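Local structure of ribonuclease VapC (6NKL) at residues Glu75-His80 and Asp99-Cys104; Lys89-Pro94 and Phe121-Asp126. The protein is the toxin of a toxin-antitoxin pair and probably acts as a magnesium-dependent ribonuclease of the PIN-domain family. One frame throughout, in Å; residues are numbered along the deposited sequence.

Both interactions draw on helix 75-89 and what follows it, but at different depths of the PIN domain. Interaction 1 joins the first turns of that helix to helix 97-109 in the interior and is almost wholly apolar, built from an isoleucine, a tryptophan ring, a cysteine and the base of a histidine. Interaction 2 lies at the surface, where the loop that connects these two helices meets the loop between strands 112-115 and 128-131; there an arginine, a glutamine, a proline and a water do the work. The centres of interactions 1 and 2 are about 13 Å apart. F121 and I124 pack on A103, so residues 121-126 also reach the helix used in interaction 1.

Interaction 1. Residues Glu75-His80 and Asp99-Cys104; sequences EQICLH and DLWIAC
I77 lays the end of its side chain against the rim of the W101 indole, CD1 of I77 standing 3.8 Å from CE3 of W101 near the ring plane. The contact belongs to the helical layer of the PIN domain, a parallel sheet flanked by helices: here the axes of residues 75-80 and 99-104 cross at 120° and come within 9.2 Å. I77 can reach over because its CG1 is anti to the backbone N (chi1 -166°), and its side chain and that of W101 run at about a right angle. CG1 of I77 meanwhile lies 4.0 Å from CB of C104. The cysteine also meets the next turn of helix 75-89, where CB of H80 lies 4.0 Å from CB of C104. W101 is held from other directions too: its ring stacks on Y81, and its NE1 is hydrogen-bonded to N98 of the second subunit, which ties helix 97-109 to that subunit. Two residues before W101 sits D99, a predicted magnesium ligand; its OD1 is engaged by a basic side chain from the chain of another protein in the assembly. On the helix 75-89 side, the carbonyl O of H80 lies 3.7 Å from SG of C104.

Interaction 2. Residues Lys89-Pro94 and Phe121-Asp126; sequences KKQGRP and FQRITD
R123 reaches from its short 3-10 turn across to the loop 89-94, meeting Q91 and P94 along almost its whole length. CB and CG of R123 come first, each 3.8 Å from OE1 of Q91. CD of R123 is closer in, at 3.4 Å from OE1 of Q91, and it also touches CG of P94. NE of R123 then lies 3.2 Å from CB of P94, which sits over one face of the guanidinium, offset toward its rim. At the tip, NH1 of R123 donates to OE1 of Q91 over 2.7 Å, with an N-H...O angle of 153°. The oxygen lies in the guanidinium plane, but from the glutamine's side the donor is tilted 35° from the carbonyl plane, and the amide and guanidinium planes are turned 42° from each other.

In the PIN fold these loops lie at the end of helix 75-89 and between the last two strands of the parallel sheet, 112-115 and 128-131. Residues K89 to G92 make a type I turn, from which the extended chain of Q91 runs past the arginine in the opposite direction. That course also takes NE2 of Q91 to a water 2.9 Å away, which accepts from it and donates to the backbone O of R123. Q91 thus grips R123 at two places, its tip directly and its main chain through the water, and the two bonds together limit rotation of the amide. P94 is backed by L88 of helix 75-89, while R93 next to it, modelled only as far as NE, approaches an acidic side chain of another protein. From the second loop, I124 turns inward to pack on W84, I95 and A103.

Interaction 1. Residues Glu75-His80 and Asp99-Cys104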
loop_
_atom_site.group_PDB
_atom_site.type_symbol
_atom_site.label_atom_id
_atom_site.label_comp_id
_atom_site.label_asym_id
_atom_site.label_seq_id
_atom_site.Cartn_x
_atom_site.Cartn_y
_atom_site.Cartn_z
ATOM N N GLU B 75 2.120 -9.829 6.189
ATOM C CA GLU B 75 2.811 -9.031 7.185
ATOM C C GLU B 75 4.180 -8.587 6.706
ATOM O O GLU B 75 4.624 -7.485 7.053
ATOM C CB GLU B 75 2.937 -9.829 8.480
ATOM C CG GLU B 75 3.856 -9.161 9.465
ATOM C CD GLU B 75 3.873 -9.829 10.831
ATOM O OE1 GLU B 75 4.112 -11.057 10.902
ATOM O OE2 GLU B 75 3.686 -9.100 11.826
ATOM N N GLN B 76 4.864 -9.408 5.899
ATOM C CA GLN B 76 6.254 -9.102 5.549
ATOM C C GLN B 76 6.385 -7.798 4.781
ATOM O O GLN B 76 7.386 -7.105 4.930
ATOM C CB GLN B 76 6.887 -10.232 4.720
ATOM C CG GLN B 76 6.952 -11.579 5.446
ATOM C CD GLN B 76 7.802 -11.527 6.689
ATOM O OE1 GLN B 76 8.949 -11.063 6.642
ATOM N NE2 GLN B 76 7.236 -11.975 7.829
ATOM N N ILE B 77 5.400 -7.439 3.954
ATOM C CA ILE B 77 5.507 -6.177 3.217
ATOM C C ILE B 77 5.599 -5.011 4.194
ATOM O O ILE B 77 6.301 -4.029 3.947
ATOM C CB ILE B 77 4.324 -6.010 2.241
ATOM C CG1 ILE B 77 4.609 -4.874 1.237
ATOM C CG2 ILE B 77 3.052 -5.691 3.022
ATOM C CD1 ILE B 77 3.604 -4.749 0.082
ATOM N N CYS B 78 4.891 -5.104 5.315
ATOM C CA CYS B 78 4.846 -4.010 6.291
ATOM C C CYS B 78 6.171 -3.846 7.022
ATOM O O CYS B 78 6.583 -2.719 7.335
ATOM C CB CYS B 78 3.720 -4.255 7.312
ATOM S SG CYS B 78 2.082 -4.458 6.534
ATOM N N LEU B 79 6.822 -4.959 7.357
ATOM C CA LEU B 79 8.155 -4.895 7.950
ATOM C C LEU B 79 9.124 -4.189 7.021
ATOM O O LEU B 79 9.868 -3.295 7.447
ATOM C CB LEU B 79 8.648 -6.311 8.291
ATOM C CG LEU B 79 7.644 -7.108 9.153
ATOM C CD1 LEU B 79 8.070 -8.535 9.400
ATOM C CD2 LEU B 79 7.390 -6.387 10.503
ATOM N N HIS B 80 9.116 -4.562 5.729
ATOM C CA HIS B 80 10.031 -3.919 4.786
ATOM C C HIS B 80 9.674 -2.466 4.568
ATOM O O HIS B 80 10.561 -1.618 4.419
ATOM C CB HIS B 80 10.034 -4.644 3.447
ATOM C CG HIS B 80 10.686 -5.987 3.492
ATOM N ND1 HIS B 80 12.054 -6.144 3.461
ATOM C CD2 HIS B 80 10.160 -7.236 3.547
ATOM C CE1 HIS B 80 12.343 -7.430 3.510
ATOM N NE2 HIS B 80 11.213 -8.113 3.569
ATOM N N ASP B 99 5.489 3.415 -5.697
ATOM C CA ASP B 99 6.702 2.700 -6.082
ATOM C C ASP B 99 7.333 2.031 -4.874
ATOM O O ASP B 99 7.849 0.912 -4.966
ATOM C CB ASP B 99 7.700 3.646 -6.729
ATOM C CG ASP B 99 7.390 3.918 -8.227
ATOM O OD1 ASP B 99 6.590 3.149 -8.848
ATOM O OD2 ASP B 99 7.975 4.898 -8.783
ATOM N N LEU B 100 7.287 2.695 -3.722
ATOM C CA LEU B 100 7.873 2.111 -2.522
ATOM C C LEU B 100 7.103 0.883 -2.077
ATOM O O LEU B 100 7.703 -0.132 -1.716
ATOM C CB LEU B 100 7.895 3.120 -1.389
ATOM C CG LEU B 100 8.528 2.652 -0.087
ATOM C CD1 LEU B 100 9.976 2.251 -0.330
ATOM C CD2 LEU B 100 8.451 3.775 0.925
ATOM N N TRP B 101 5.770 0.966 -2.057
ATOM C CA TRP B 101 4.986 -0.211 -1.706
ATOM C C TRP B 101 5.327 -1.361 -2.647
ATOM O O TRP B 101 5.493 -2.491 -2.207
ATOM C CB TRP B 101 3.490 0.108 -1.737
ATOM C CG TRP B 101 2.998 0.750 -0.488
ATOM C CD1 TRP B 101 2.585 2.048 -0.328
ATOM C CD2 TRP B 101 2.861 0.127 0.791
ATOM N NE1 TRP B 101 2.187 2.263 0.967
ATOM C CE2 TRP B 101 2.355 1.100 1.677
ATOM C CE3 TRP B 101 3.127 -1.156 1.276
ATOM C CZ2 TRP B 101 2.112 0.823 3.008
ATOM C CZ3 TRP B 101 2.884 -1.427 2.589
ATOM C CH2 TRP B 101 2.383 -0.443 3.448
ATOM N N ILE B 102 5.503 -1.070 -3.939
ATOM C CA ILE B 102 5.776 -2.110 -4.923
ATOM C C ILE B 102 7.128 -2.750 -4.641
ATOM O O ILE B 102 7.247 -3.982 -4.559
ATOM C CB ILE B 102 5.693 -1.509 -6.341
ATOM C CG1 ILE B 102 4.254 -1.157 -6.681
ATOM C CG2 ILE B 102 6.187 -2.481 -7.433
ATOM C CD1 ILE B 102 4.135 -0.317 -7.946
ATOM N N ALA B 103 8.141 -1.919 -4.386
ATOM C CA ALA B 103 9.465 -2.436 -4.045
ATOM C C ALA B 103 9.401 -3.331 -2.815
ATOM O O ALA B 103 9.976 -4.429 -2.791
ATOM C CB ALA B 103 10.441 -1.275 -3.827
ATOM N N CYS B 104 8.697 -2.878 -1.775
ATOM C CA CYS B 104 8.610 -3.670 -0.559
ATOM C C CYS B 104 7.828 -4.952 -0.802
ATOM O O CYS B 104 8.112 -5.976 -0.174
ATOM C CB CYS B 104 7.961 -2.849 0.562
ATOM S SG CYS B 104 9.021 -1.473 1.045
#

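Interaction 2. Residues Lys89-Pro94 and Phe121-Asp126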
loop_
_atom_site.group_PDB
_atom_site.type_symbol
_atom_site.label_atom_id
_atom_site.label_comp_id
_atom_site.label_asym_id
_atom_site.label_seq_id
_atom_site.Cartn_x
_atom_site.Cartn_y
_atom_site.Cartn_z
ATOM N N LYS B 89 13.314 8.585 4.630
ATOM C CA LYS B 89 12.837 9.875 5.112
ATOM C C LYS B 89 13.956 10.900 5.127
ATOM O O LYS B 89 13.724 12.084 4.872
ATOM C CB LYS B 89 12.252 9.718 6.515
ATOM N N LYS B 90 15.171 10.463 5.420
ATOM C CA LYS B 90 16.323 11.353 5.441
ATOM C C LYS B 90 16.729 11.828 4.054
ATOM O O LYS B 90 17.354 12.891 3.940
ATOM C CB LYS B 90 17.493 10.623 6.105
ATOM N N GLN B 91 16.360 11.096 3.000
ATOM C CA GLN B 91 16.918 11.302 1.671
ATOM C C GLN B 91 16.033 12.161 0.791
ATOM O O GLN B 91 16.279 12.258 -0.419
ATOM C CB GLN B 91 17.172 9.960 1.000
ATOM C CG GLN B 91 18.171 9.078 1.715
ATOM C CD GLN B 91 18.331 7.719 1.025
ATOM O OE1 GLN B 91 18.000 7.556 -0.159
ATOM N NE2 GLN B 91 18.850 6.747 1.757
ATOM N N GLY B 92 14.998 12.770 1.360
ATOM C CA GLY B 92 14.170 13.705 0.615
ATOM C C GLY B 92 13.142 13.097 -0.326
ATOM O O GLY B 92 13.020 13.545 -1.472
ATOM N N ARG B 93 12.378 12.110 0.146
ATOM C CA ARG B 93 11.394 11.371 -0.646
ATOM C C ARG B 93 11.894 11.084 -2.070
ATOM O O ARG B 93 11.275 11.512 -3.045
ATOM C CB ARG B 93 10.049 12.094 -0.681
ATOM C CG ARG B 93 10.107 13.611 -0.671
ATOM C CD ARG B 93 8.701 14.208 -0.604
ATOM N NE ARG B 93 8.314 14.700 0.723
ATOM N N PRO B 94 13.014 10.370 -2.210
ATOM C CA PRO B 94 13.479 10.009 -3.564
ATOM C C PRO B 94 12.627 8.963 -4.266
ATOM O O PRO B 94 12.833 8.766 -5.466
ATOM C CB PRO B 94 14.894 9.473 -3.323
ATOM C CG PRO B 94 14.862 8.965 -1.926
ATOM C CD PRO B 94 13.957 9.930 -1.172
ATOM N N PHE B 121 15.276 3.124 -7.382
ATOM C CA PHE B 121 15.222 1.855 -6.659
ATOM C C PHE B 121 16.587 1.403 -6.179
ATOM O O PHE B 121 16.666 0.550 -5.283
ATOM C CB PHE B 121 14.599 0.754 -7.537
ATOM C CG PHE B 121 13.076 0.801 -7.616
ATOM C CD1 PHE B 121 12.298 1.129 -6.499
ATOM C CD2 PHE B 121 12.438 0.498 -8.797
ATOM C CE1 PHE B 121 10.904 1.155 -6.588
ATOM C CE2 PHE B 121 11.061 0.508 -8.888
ATOM C CZ PHE B 121 10.294 0.835 -7.780
ATOM N N GLN B 122 17.672 1.950 -6.729
ATOM C CA GLN B 122 18.993 1.564 -6.231
ATOM C C GLN B 122 19.199 1.961 -4.774
ATOM O O GLN B 122 20.071 1.385 -4.118
ATOM C CB GLN B 122 20.106 2.183 -7.086
ATOM C CG GLN B 122 20.184 3.682 -7.006
ATOM C CD GLN B 122 21.064 4.313 -8.081
ATOM O OE1 GLN B 122 21.610 3.625 -8.951
ATOM N NE2 GLN B 122 21.189 5.640 -8.030
ATOM N N ARG B 123 18.412 2.915 -4.248
ATOM C CA ARG B 123 18.527 3.299 -2.835
ATOM C C ARG B 123 18.002 2.218 -1.894
ATOM O O ARG B 123 18.325 2.220 -0.695
ATOM C CB ARG B 123 17.764 4.599 -2.575
ATOM C CG ARG B 123 18.166 5.731 -3.507
ATOM C CD ARG B 123 17.222 6.894 -3.406
ATOM N NE ARG B 123 17.705 8.076 -4.120
ATOM C CZ ARG B 123 18.329 9.110 -3.540
ATOM N NH1 ARG B 123 18.539 9.121 -2.237
ATOM N NH2 ARG B 123 18.717 10.157 -4.264
ATOM N N ILE B 124 17.189 1.299 -2.407
ATOM C CA ILE B 124 16.716 0.168 -1.621
ATOM C C ILE B 124 17.712 -0.958 -1.890
ATOM O O ILE B 124 17.565 -1.772 -2.812
ATOM C CB ILE B 124 15.288 -0.206 -1.973
ATOM C CG1 ILE B 124 14.388 1.028 -1.890
ATOM C CG2 ILE B 124 14.787 -1.235 -1.035
ATOM C CD1 ILE B 124 13.011 0.772 -2.450
ATOM N N THR B 125 18.734 -1.018 -1.051
ATOM C CA THR B 125 19.942 -1.750 -1.408
ATOM C C THR B 125 19.761 -3.254 -1.395
ATOM O O THR B 125 20.574 -3.951 -2.012
ATOM C CB THR B 125 21.055 -1.347 -0.453
ATOM O OG1 THR B 125 20.645 -1.633 0.886
ATOM C CG2 THR B 125 21.325 0.156 -0.564
ATOM N N ASP B 126 18.731 -3.782 -0.727
ATOM C CA ASP B 126 18.462 -5.218 -0.777
ATOM C C ASP B 126 17.387 -5.609 -1.795
ATOM O O ASP B 126 16.987 -6.781 -1.853
ATOM C CB ASP B 126 18.108 -5.749 0.616
ATOM C CG ASP B 126 16.803 -5.232 1.151
ATOM O OD1 ASP B 126 16.167 -5.988 1.943
ATOM O OD2 ASP B 126 16.424 -4.086 0.823
HETATM O O HOH W 1 19.617 4.221 0.671
#